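Local atomic coordinates of pyridine nucleotide-disulfide oxidoreductase-like protein (Myceliophthora thermophila, PDB entry 5MQ6), a protein that inserts one oxygen atom beside the carbonyl of ketones, polycyclic ones above all, turning them into esters or lactones with the help of FAD and NADPH. Residues Leu391-Pro394 with His395-Val399; Trp419-Thr422 with Trp423-Arg426; Ala591-Thr594 with Gly595-Pro598. All coordinates share one frame; numbering follows the deposited sequence.

Interaction 1 of 3, residues Leu391-Pro394 with His395-Val399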
ATOM      1  N   LEU A 391      -8.765  22.583  10.710  1.00 25.45           N
ATOM      2  CA  LEU A 391      -8.374  22.501   9.321  1.00 25.32           C
ATOM      3  C   LEU A 391      -9.235  21.567   8.446  1.00 23.60           C
ATOM      4  O   LEU A 391      -9.583  21.874   7.284  1.00 24.46           O
ATOM      5  CB  LEU A 391      -6.912  22.068   9.255  1.00 29.49           C
ATOM      6  CG  LEU A 391      -6.219  22.104   7.908  1.00 30.86           C
ATOM      7  CD1 LEU A 391      -6.249  23.522   7.300  1.00 29.47           C
ATOM      8  CD2 LEU A 391      -4.789  21.540   8.133  1.00 31.75           C
ATOM      9  N   ASP A 392      -9.605  20.430   9.005  1.00 23.27           N
ATOM     10  CA  ASP A 392     -10.384  19.445   8.274  1.00 21.71           C
ATOM     11  C   ASP A 392     -11.865  19.749   8.084  1.00 23.51           C
ATOM     12  O   ASP A 392     -12.537  19.187   7.161  1.00 22.02           O
ATOM     13  CB  ASP A 392     -10.285  18.112   8.964  1.00 22.65           C
ATOM     14  CG  ASP A 392     -10.662  16.993   8.053  1.00 22.23           C
ATOM     15  OD1 ASP A 392     -10.235  16.999   6.889  1.00 22.02           O
ATOM     16  OD2 ASP A 392     -11.427  16.106   8.501  1.00 25.65           O
ATOM     17  N   LEU A 393     -12.408  20.562   8.978  1.00 22.98           N
ATOM     18  CA  LEU A 393     -13.825  20.773   9.046  1.00 25.46           C
ATOM     19  C   LEU A 393     -14.461  21.147   7.686  1.00 20.67           C
ATOM     20  O   LEU A 393     -15.455  20.532   7.292  1.00 24.57           O
ATOM     21  CB  LEU A 393     -14.136  21.815  10.119  1.00 31.47           C
ATOM     22  CG  LEU A 393     -15.554  22.356  10.090  1.00 33.40           C
ATOM     23  CD1 LEU A 393     -16.482  21.265  10.464  1.00 33.32           C
ATOM     24  CD2 LEU A 393     -15.632  23.472  11.098  1.00 44.28           C
ATOM     25  N   PRO A 394     -13.881  22.102   6.963  1.00 21.51           N
ATOM     26  CA  PRO A 394     -14.557  22.474   5.736  1.00 24.21           C
ATOM     27  C   PRO A 394     -14.599  21.330   4.692  1.00 24.35           C
ATOM     28  O   PRO A 394     -15.668  21.084   4.077  1.00 24.81           O
ATOM     29  CB  PRO A 394     -13.727  23.634   5.213  1.00 26.22           C
ATOM     30  CG  PRO A 394     -13.065  24.205   6.421  1.00 27.08           C
ATOM     31  CD  PRO A 394     -12.816  23.071   7.324  1.00 24.88           C
ATOM     32  N   HIS A 395     -13.490  20.637   4.461  1.00 20.60           N
ATOM     33  CA  HIS A 395     -13.574  19.581   3.478  1.00 21.06           C
ATOM     34  C   HIS A 395     -14.522  18.468   3.944  1.00 21.63           C
ATOM     35  O   HIS A 395     -15.347  17.939   3.175  1.00 22.48           O
ATOM     36  CB  HIS A 395     -12.227  18.959   3.199  1.00 20.52           C
ATOM     37  CG  HIS A 395     -12.300  17.759   2.293  1.00 21.22           C
ATOM     38  ND1 HIS A 395     -12.649  17.836   0.967  1.00 22.97           N
ATOM     39  CD2 HIS A 395     -12.083  16.448   2.533  1.00 23.80           C
ATOM     40  CE1 HIS A 395     -12.611  16.638   0.421  1.00 21.72           C
ATOM     41  NE2 HIS A 395     -12.264  15.781   1.345  1.00 23.42           N
ATOM     42  N   ALA A 396     -14.422  18.099   5.212  1.00 21.90           N
ATOM     43  CA  ALA A 396     -15.227  17.020   5.738  1.00 21.78           C
ATOM     44  C   ALA A 396     -16.728  17.306   5.601  1.00 23.24           C
ATOM     45  O   ALA A 396     -17.485  16.419   5.258  1.00 26.10           O
ATOM     46  CB  ALA A 396     -14.872  16.807   7.182  1.00 23.21           C
ATOM     47  N   GLU A 397     -17.136  18.548   5.880  1.00 24.93           N
ATOM     48  CA  GLU A 397     -18.543  18.921   5.738  1.00 26.24           C
ATOM     49  C   GLU A 397     -18.934  18.887   4.256  1.00 21.64           C
ATOM     50  O   GLU A 397     -20.033  18.475   3.963  1.00 23.16           O
ATOM     51  CB  GLU A 397     -18.830  20.283   6.310  1.00 26.06           C
ATOM     52  CG  GLU A 397     -18.636  20.360   7.797  1.00 34.42           C
ATOM     53  CD  GLU A 397     -19.899  20.051   8.642  1.00 48.75           C
ATOM     54  OE1 GLU A 397     -20.022  18.834   9.055  1.00 45.74           O
ATOM     55  OE2 GLU A 397     -20.724  21.032   8.914  1.00 62.40           O
ATOM     56  N   GLN A 398     -18.060  19.316   3.342  1.00 19.28           N
ATOM     57  CA  GLN A 398     -18.371  19.161   1.910  1.00 20.30           C
ATOM     58  C   GLN A 398     -18.552  17.733   1.471  1.00 21.41           C
ATOM     59  O   GLN A 398     -19.372  17.467   0.637  1.00 21.94           O
ATOM     60  CB  GLN A 398     -17.363  19.822   1.007  1.00 18.96           C
ATOM     61  CG  GLN A 398     -17.412  21.355   1.277  1.00 22.57           C
ATOM     62  CD  GLN A 398     -16.811  22.150   0.165  1.00 24.74           C
ATOM     63  OE1 GLN A 398     -15.958  21.660  -0.570  1.00 29.47           O
ATOM     64  NE2 GLN A 398     -17.305  23.371  -0.018  1.00 26.97           N
ATOM     65  N   VAL A 399     -17.779  16.815   2.000  1.00 20.40           N
ATOM     66  CA  VAL A 399     -17.939  15.425   1.591  1.00 19.03           C
ATOM     67  C   VAL A 399     -19.326  14.903   1.970  1.00 18.70           C
ATOM     68  O   VAL A 399     -19.966  14.244   1.176  1.00 19.53           O
ATOM     69  CB  VAL A 399     -16.880  14.524   2.205  1.00 20.16           C
ATOM     70  CG1 VAL A 399     -17.047  13.046   1.728  1.00 21.23           C
ATOM     71  CG2 VAL A 399     -15.479  15.000   1.834  1.00 22.16           C
TER
HETATM   72  O   HOH W   1     -10.335  20.935   4.895  1.00 17.61           O

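Interaction 2 of 3, residues Trp419-Thr422 with Trp423-Arg426. With NDP (NADPH dihydro-nicotinamide-adenine-dinucleotide phosphate), chain C.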
ATOM      1  N   TRP A 419     -18.378   9.887   9.278  1.00 28.27           N
ATOM      2  CA  TRP A 419     -18.214  10.774  10.401  1.00 29.19           C
ATOM      3  C   TRP A 419     -16.895  10.522  11.117  1.00 33.48           C
ATOM      4  O   TRP A 419     -16.851  10.070  12.249  1.00 34.88           O
ATOM      5  CB  TRP A 419     -19.339  10.552  11.398  1.00 26.93           C
ATOM      6  CG  TRP A 419     -20.633  10.889  10.837  1.00 27.35           C
ATOM      7  CD1 TRP A 419     -21.506  10.014  10.282  1.00 30.44           C
ATOM      8  CD2 TRP A 419     -21.220  12.190  10.709  1.00 27.97           C
ATOM      9  NE1 TRP A 419     -22.617  10.666   9.821  1.00 31.47           N
ATOM     10  CE2 TRP A 419     -22.469  12.016  10.042  1.00 27.85           C
ATOM     11  CE3 TRP A 419     -20.839  13.466  11.103  1.00 29.08           C
ATOM     12  CZ2 TRP A 419     -23.381  13.076   9.815  1.00 29.22           C
ATOM     13  CZ3 TRP A 419     -21.740  14.546  10.842  1.00 35.47           C
ATOM     14  CH2 TRP A 419     -22.986  14.340  10.203  1.00 29.70           C
ATOM     15  N   TYR A 420     -15.835  10.848  10.446  1.00 27.55           N
ATOM     16  CA  TYR A 420     -14.509  10.784  11.016  1.00 28.98           C
ATOM     17  C   TYR A 420     -13.637  11.775  10.265  1.00 27.61           C
ATOM     18  O   TYR A 420     -13.933  12.068   9.125  1.00 25.58           O
ATOM     19  CB  TYR A 420     -13.879   9.387  10.872  1.00 25.27           C
ATOM     20  CG  TYR A 420     -14.030   8.733   9.544  1.00 26.02           C
ATOM     21  CD1 TYR A 420     -13.219   9.071   8.448  1.00 25.89           C
ATOM     22  CD2 TYR A 420     -14.979   7.755   9.354  1.00 30.10           C
ATOM     23  CE1 TYR A 420     -13.364   8.432   7.211  1.00 25.19           C
ATOM     24  CE2 TYR A 420     -15.123   7.104   8.152  1.00 24.30           C
ATOM     25  CZ  TYR A 420     -14.327   7.460   7.103  1.00 26.43           C
ATOM     26  OH  TYR A 420     -14.564   6.869   5.954  1.00 27.06           O
ATOM     27  N   PRO A 421     -12.526  12.228  10.873  1.00 26.44           N
ATOM     28  CA  PRO A 421     -11.611  13.102  10.134  1.00 24.60           C
ATOM     29  C   PRO A 421     -11.062  12.449   8.844  1.00 24.94           C
ATOM     30  O   PRO A 421     -10.861  11.243   8.793  1.00 20.87           O
ATOM     31  CB  PRO A 421     -10.473  13.305  11.106  1.00 28.45           C
ATOM     32  CG  PRO A 421     -11.012  12.969  12.447  1.00 27.44           C
ATOM     33  CD  PRO A 421     -12.080  11.959  12.238  1.00 25.66           C
ATOM     34  N   THR A 422     -10.857  13.257   7.824  1.00 20.61           N
ATOM     35  CA  THR A 422     -10.370  12.824   6.533  1.00 24.10           C
ATOM     36  C   THR A 422      -9.113  11.925   6.677  1.00 25.11           C
ATOM     37  O   THR A 422      -8.963  10.953   5.963  1.00 28.88           O
ATOM     38  CB  THR A 422     -10.001  14.041   5.634  1.00 23.94           C
ATOM     39  OG1 THR A 422     -11.099  15.004   5.550  1.00 27.67           O
ATOM     40  CG2 THR A 422      -9.665  13.576   4.239  1.00 23.46           C
ATOM     41  N   TRP A 423      -8.204  12.293   7.577  1.00 26.93           N
ATOM     42  CA  TRP A 423      -7.009  11.508   7.766  1.00 23.81           C
ATOM     43  C   TRP A 423      -7.145  10.047   8.333  1.00 26.20           C
ATOM     44  O   TRP A 423      -6.155   9.349   8.314  1.00 29.54           O
ATOM     45  CB  TRP A 423      -6.009  12.314   8.574  1.00 21.08           C
ATOM     46  CG  TRP A 423      -6.362  12.503  10.029  1.00 22.62           C
ATOM     47  CD1 TRP A 423      -6.237  11.585  11.025  1.00 25.33           C
ATOM     48  CD2 TRP A 423      -6.904  13.686  10.639  1.00 26.14           C
ATOM     49  NE1 TRP A 423      -6.614  12.131  12.209  1.00 25.74           N
ATOM     50  CE2 TRP A 423      -7.028  13.416  12.013  1.00 24.60           C
ATOM     51  CE3 TRP A 423      -7.233  14.964  10.160  1.00 27.00           C
ATOM     52  CZ2 TRP A 423      -7.511  14.353  12.930  1.00 24.74           C
ATOM     53  CZ3 TRP A 423      -7.732  15.920  11.074  1.00 26.92           C
ATOM     54  CH2 TRP A 423      -7.842  15.606  12.458  1.00 25.93           C
ATOM     55  N   CYS A 424      -8.308   9.604   8.828  1.00 24.06           N
ATOM     56  CA  CYS A 424      -8.444   8.300   9.479  1.00 26.48           C
ATOM     57  C   CYS A 424      -8.580   7.097   8.540  1.00 28.58           C
ATOM     58  O   CYS A 424      -8.440   5.972   8.985  1.00 27.69           O
ATOM     59  CB  CYS A 424      -9.667   8.282  10.412  1.00 29.49           C
ATOM     60  SG  CYS A 424      -9.524   9.351  11.847  1.00 33.97           S
ATOM     61  N   LYS A 425      -8.902   7.333   7.271  1.00 29.73           N
ATOM     62  CA  LYS A 425      -9.001   6.319   6.256  1.00 34.14           C
ATOM     63  C   LYS A 425      -8.489   6.887   4.984  1.00 37.65           C
ATOM     64  O   LYS A 425      -8.445   8.120   4.804  1.00 36.90           O
ATOM     65  CB  LYS A 425     -10.455   5.928   5.943  1.00 37.15           C
ATOM     66  CG  LYS A 425     -11.297   5.490   7.104  1.00 41.81           C
ATOM     67  CD  LYS A 425     -10.915   4.122   7.674  1.00 46.88           C
ATOM     68  CE  LYS A 425     -12.109   3.377   8.301  1.00 44.41           C
ATOM     69  NZ  LYS A 425     -11.793   1.927   8.480  1.00 44.18           N
ATOM     70  N   ARG A 426      -8.215   6.002   4.042  1.00 36.83           N
ATOM     71  CA  ARG A 426      -7.800   6.486   2.720  1.00 36.04           C
ATOM     72  C   ARG A 426      -8.996   7.206   2.042  1.00 30.73           C
ATOM     73  O   ARG A 426     -10.127   6.732   2.058  1.00 26.51           O
ATOM     74  CB  ARG A 426      -7.151   5.445   1.787  1.00 35.11           C
ATOM     75  CG  ARG A 426      -6.225   6.189   0.790  1.00 31.50           C
ATOM     76  CD  ARG A 426      -5.404   5.285  -0.053  1.00 30.83           C
ATOM     77  NE  ARG A 426      -4.917   5.816  -1.324  1.00 30.70           N
ATOM     78  CZ  ARG A 426      -3.662   6.269  -1.535  1.00 34.48           C
ATOM     79  NH1 ARG A 426      -2.766   6.405  -0.551  1.00 34.35           N
ATOM     80  NH2 ARG A 426      -3.273   6.640  -2.737  1.00 31.08           N
TER
HETATM   81  PA  NDP C 701     -10.055  -1.816   2.800  1.00 38.97           P
HETATM   82  O1A NDP C 701      -9.293  -2.564   3.949  1.00 46.64           O
HETATM   83  O2A NDP C 701      -9.858  -0.350   2.504  1.00 41.90           O
HETATM   84  O5B NDP C 701     -11.611  -2.170   2.981  1.00 42.74           O
HETATM   85  C5B NDP C 701     -12.072  -3.397   3.508  1.00 42.33           C
HETATM   86  C4B NDP C 701     -13.546  -3.147   3.753  1.00 45.16           C
HETATM   87  O4B NDP C 701     -14.157  -4.330   4.332  1.00 50.70           O
HETATM   88  C3B NDP C 701     -13.764  -1.974   4.714  1.00 36.94           C
HETATM   89  O3B NDP C 701     -14.754  -1.089   4.158  1.00 34.30           O
HETATM   90  C2B NDP C 701     -14.180  -2.712   5.968  1.00 41.16           C
HETATM   91  O2B NDP C 701     -14.967  -1.914   6.900  1.00 40.59           O
HETATM   92  C1B NDP C 701     -14.929  -3.903   5.413  1.00 42.36           C
HETATM   93  N9A NDP C 701     -15.066  -4.949   6.428  1.00 46.35           N
HETATM   94  C8A NDP C 701     -14.085  -5.536   7.187  1.00 54.53           C
HETATM   95  N7A NDP C 701     -14.610  -6.435   8.042  1.00 43.94           N
HETATM   96  C5A NDP C 701     -15.944  -6.387   7.799  1.00 46.79           C
HETATM   97  C6A NDP C 701     -17.102  -7.058   8.374  1.00 41.56           C
HETATM   98  N6A NDP C 701     -16.888  -7.937   9.346  1.00 39.73           N
HETATM   99  N1A NDP C 701     -18.319  -6.752   7.878  1.00 50.35           N
HETATM  100  C2A NDP C 701     -18.530  -5.835   6.880  1.00 51.54           C
HETATM  101  N3A NDP C 701     -17.530  -5.150   6.300  1.00 50.18           N
HETATM  102  C4A NDP C 701     -16.250  -5.409   6.744  1.00 47.49           C
HETATM  103  O3  NDP C 701      -9.756  -2.527   1.404  1.00 38.10           O
HETATM  104  PN  NDP C 701      -9.869  -1.985  -0.144  1.00 39.29           P
HETATM  105  O1N NDP C 701      -9.478  -3.220  -1.017  1.00 42.33           O
HETATM  106  O2N NDP C 701     -11.217  -1.359  -0.420  1.00 32.70           O
HETATM  107  O5D NDP C 701      -8.741  -0.831  -0.270  1.00 35.58           O
HETATM  108  C5D NDP C 701      -7.375  -1.154   0.162  1.00 40.16           C
HETATM  109  C4D NDP C 701      -6.380  -0.121  -0.332  1.00 37.14           C
HETATM  110  O4D NDP C 701      -6.211  -0.217  -1.764  1.00 48.07           O
HETATM  111  C3D NDP C 701      -6.971   1.284  -0.191  1.00 42.79           C
HETATM  112  O3D NDP C 701      -7.160   1.790   1.184  1.00 30.83           O
HETATM  113  C2D NDP C 701      -6.135   2.083  -1.213  1.00 48.84           C
HETATM  114  O2D NDP C 701      -4.799   2.381  -0.690  1.00 58.83           O
HETATM  115  C1D NDP C 701      -6.165   1.121  -2.400  1.00 51.37           C
HETATM  116  P2B NDP C 701     -14.202  -1.079   8.062  1.00 42.95           P
HETATM  117  O1X NDP C 701     -13.186  -2.071   8.646  1.00 44.94           O
HETATM  118  O2X NDP C 701     -15.211  -0.740   9.139  1.00 47.17           O
HETATM  119  O3X NDP C 701     -13.683   0.212   7.413  1.00 40.76           O

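Interaction 3 of 3, residues Ala591-Thr594 with Gly595-Pro598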
ATOM      1  N   ALA A 591      -0.286  11.882  17.550  1.00 26.07           N
ATOM      2  CA  ALA A 591      -1.502  11.938  18.403  1.00 25.95           C
ATOM      3  C   ALA A 591      -2.760  12.199  17.598  1.00 30.33           C
ATOM      4  O   ALA A 591      -3.863  11.827  18.024  1.00 28.86           O
ATOM      5  CB  ALA A 591      -1.356  13.029  19.433  1.00 30.42           C
ATOM      6  N   SER A 592      -2.585  12.840  16.431  1.00 31.98           N
ATOM      7  CA  SER A 592      -3.647  12.928  15.446  1.00 29.29           C
ATOM      8  C   SER A 592      -4.425  11.641  15.228  1.00 27.66           C
ATOM      9  O   SER A 592      -5.570  11.671  14.887  1.00 31.81           O
ATOM     10  CB  SER A 592      -3.097  13.388  14.112  1.00 27.19           C
ATOM     11  OG  SER A 592      -2.283  12.376  13.533  1.00 25.72           O
ATOM     12  N   VAL A 593      -3.814  10.499  15.442  1.00 29.14           N
ATOM     13  CA  VAL A 593      -4.434   9.246  15.126  1.00 36.49           C
ATOM     14  C   VAL A 593      -5.302   8.707  16.295  1.00 39.61           C
ATOM     15  O   VAL A 593      -6.125   7.850  16.097  1.00 43.03           O
ATOM     16  CB  VAL A 593      -3.308   8.344  14.613  1.00 42.12           C
ATOM     17  CG1 VAL A 593      -3.335   6.945  15.141  1.00 44.26           C
ATOM     18  CG2 VAL A 593      -3.302   8.415  13.091  1.00 48.39           C
ATOM     19  N   THR A 594      -5.162   9.271  17.482  1.00 38.79           N
ATOM     20  CA  THR A 594      -5.936   8.863  18.650  1.00 40.10           C
ATOM     21  C   THR A 594      -7.390   8.783  18.476  1.00 41.54           C
ATOM     22  O   THR A 594      -7.989   7.817  18.904  1.00 51.08           O
ATOM     23  CB  THR A 594      -5.770   9.910  19.729  1.00 46.10           C
ATOM     24  OG1 THR A 594      -4.374  10.024  19.966  1.00 52.74           O
ATOM     25  CG2 THR A 594      -6.485   9.503  21.005  1.00 46.78           C
ATOM     26  N   GLY A 595      -7.964   9.811  17.882  1.00 37.07           N
ATOM     27  CA  GLY A 595      -9.400   9.888  17.773  1.00 43.00           C
ATOM     28  C   GLY A 595      -9.960   9.114  16.600  1.00 50.20           C
ATOM     29  O   GLY A 595     -11.156   9.106  16.418  1.00 50.44           O
ATOM     30  N   CYS A 596      -9.115   8.456  15.806  1.00 44.47           N
ATOM     31  CA  CYS A 596      -9.608   7.729  14.644  1.00 42.07           C
ATOM     32  C   CYS A 596     -10.525   6.522  14.913  1.00 46.18           C
ATOM     33  O   CYS A 596     -10.204   5.687  15.752  1.00 41.94           O
ATOM     34  CB  CYS A 596      -8.420   7.306  13.740  1.00 39.20           C
ATOM     35  SG  CYS A 596      -7.781   8.770  12.869  1.00 33.61           S
ATOM     36  N   THR A 597     -11.658   6.449  14.175  1.00 56.35           N
ATOM     37  CA  THR A 597     -12.354   5.186  13.930  1.00 53.85           C
ATOM     38  C   THR A 597     -11.299   4.179  13.530  1.00 60.46           C
ATOM     39  O   THR A 597     -10.389   4.533  12.725  1.00 46.07           O
ATOM     40  CB  THR A 597     -13.218   5.095  12.650  1.00 52.11           C
ATOM     41  OG1 THR A 597     -12.832   6.095  11.706  1.00 51.82           O
ATOM     42  CG2 THR A 597     -14.605   5.084  12.958  1.00 47.89           C
ATOM     43  N   PRO A 598     -11.485   2.911  13.984  1.00 71.33           N
ATOM     44  CA  PRO A 598     -10.555   1.829  13.621  1.00 57.12           C
ATOM     45  C   PRO A 598     -10.452   1.669  12.105  1.00 53.71           C
ATOM     46  O   PRO A 598     -11.369   2.022  11.343  1.00 44.13           O
ATOM     47  CB  PRO A 598     -11.127   0.575  14.316  1.00 59.49           C
ATOM     48  CG  PRO A 598     -12.487   0.943  14.837  1.00 59.42           C
ATOM     49  CD  PRO A 598     -12.691   2.425  14.713  1.00 64.40           C
TER

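Interaction 1 of 3, residues Leu391-Pro394 with His395-Val399
Glu397 lies alongside Leu393, one helical turn earlier, and both side chains point the same way. Its CB stands 3.5 Å from Leu393 O, the carbonyl that also receives the Glu397 backbone N-H in an ordinary helical bond. CG, held next to the backbone N (chi1 -65°), continues over that oxygen and meets CD1 of Leu393 at 3.5 Å. A bend at chi2 (-91°) then turns the chain, and CD still touches Leu393 CD1, at 4.1 Å. At the tip, OE1 forms a salt bridge with Arg400, so the aliphatic part packs on leucine while the charge is met further along the helix. One turn is irregular: Pro394 has no N-H to give to the preceding turn, and the helix kinks there. Beside the kink a water donates to Leu391 O (2.7 Å) and accepts from His395 N (3.2 Å), linking two backbone groups four residues apart. Ala396 CB rests 3.8 Å from Asp392 OD2, while Asp392 OD1 is hydrogen-bonded to Thr422. Within helix 378-406, Leu393, Ala396 and Glu397 pack on helix 22-31, whereas Gln398 and Val399 touch Trp306 of strand 305-306, whose ring meets His395 edge-to-face.

Interaction 2 of 3, residues Trp419-Thr422 with Trp423-Arg426
The indole of Trp423 takes Pro421 on one face: Pro421 CB sits 3.4 Å from the centroid of the six-membered ring, only 5° off the normal, a CH-pi contact almost over the ring centre. Pro421 CG follows at 3.8 Å from Trp423 CZ2. At the indole rim NE1 is hydrogen-bonded to Ser592 O, and Tyr389 of helix 378-406 meets the ring edge-to-face. With CG of Trp423 lodged between its own backbone N and carbonyl carbon (chi1 71°), the indole swings back over the proline. With an alanine in place of Trp423, Pro421 would probably lose its aromatic cover and Ser592 O its indole donor. Next along the chain the backbone turns, Cys424 N binding Pro421 O at 3.0 Å from above the carbonyl plane, and Cys424 SG lies 3.7 Å from Pro421 CD. The second flat group, the Tyr420 phenol, crosses the Lys425 chain at about a right angle, its CE1 3.6 Å from Lys425 CG, while its hydroxyl is bonded to Pro302 O. Past the ring the Lys425 chain bends at chi2, and Lys425 NZ is hydrogen-bonded to NDP O3X, on the 2'-phosphate, at 2.8 Å. Pro598 O is a second partner of this amine. Arg426 CD approaches O2D of the nicotinamide-side ribose, and its NE forms a salt bridge with Asp133. The packing of Tyr420 on Lys425 is consistent with steering the amine to the phosphate that distinguishes NADPH from NADH.

Interaction 3 of 3, residues Ala591-Thr594 with Gly595-Pro598
Val593 and Cys596 close a type I beta turn, the Cys596 N-H reaching back to Val593 O at 3.1 Å. The chain enters this turn from a 3-10 segment that is already under way at Ala591. Ala591 O accepts two bonds from Thr594, one from the backbone N at 2.9 Å and one from OG1 at 2.7 Å. The hydroxyl arrives in the carbonyl plane, on a lone pair. Ser592 comes next, directing OG to Ala364 O, while its own carbonyl oxygen lies 4.2 Å from Cys596 SG. Val593 then offers the turn its acceptor, which the Cys596 N-H approaches from well above the carbonyl plane (56° out of it) instead of along a lone pair. Beside this bond Cys596 CB comes within 3.3 Å of Val593 O, and SG packs loosely against the valine, 4.5 Å from Val593 CG2. Thr594 ends the segment and occupies the second position of the turn. Its OG1, set beside its backbone N (chi1 -57°), is thereby aimed back along the chain, so that side chain and main chain grip the same oxygen. Gly595 follows at the third turn position. The arrangement is a 3-10 segment leading into a type I beta turn whose last residue, Cys596, is one half of the disulfide with Cys424, tying this loop to the loop that carries the NADPH-binding Lys425.

How the interactions relate
Burial separates the three contacts. Interaction 2 is buried and lies on a loop that supplies Lys425 and Arg426 to the NADPH pocket; interaction 1 is partly buried, on one long helix; interaction 3 is a surface turn. Interaction 2 touches both others, through a polar side-chain bond to the helix of interaction 1 and through a covalent disulfide to residues 591-598. Interactions 1 and 3 do not touch, their nearest atoms being about 9 Å apart. Backbone bonds and a water dominate the helix, aromatic packing and phosphate charge the central loop, and turn bonding the surface loop 591-598.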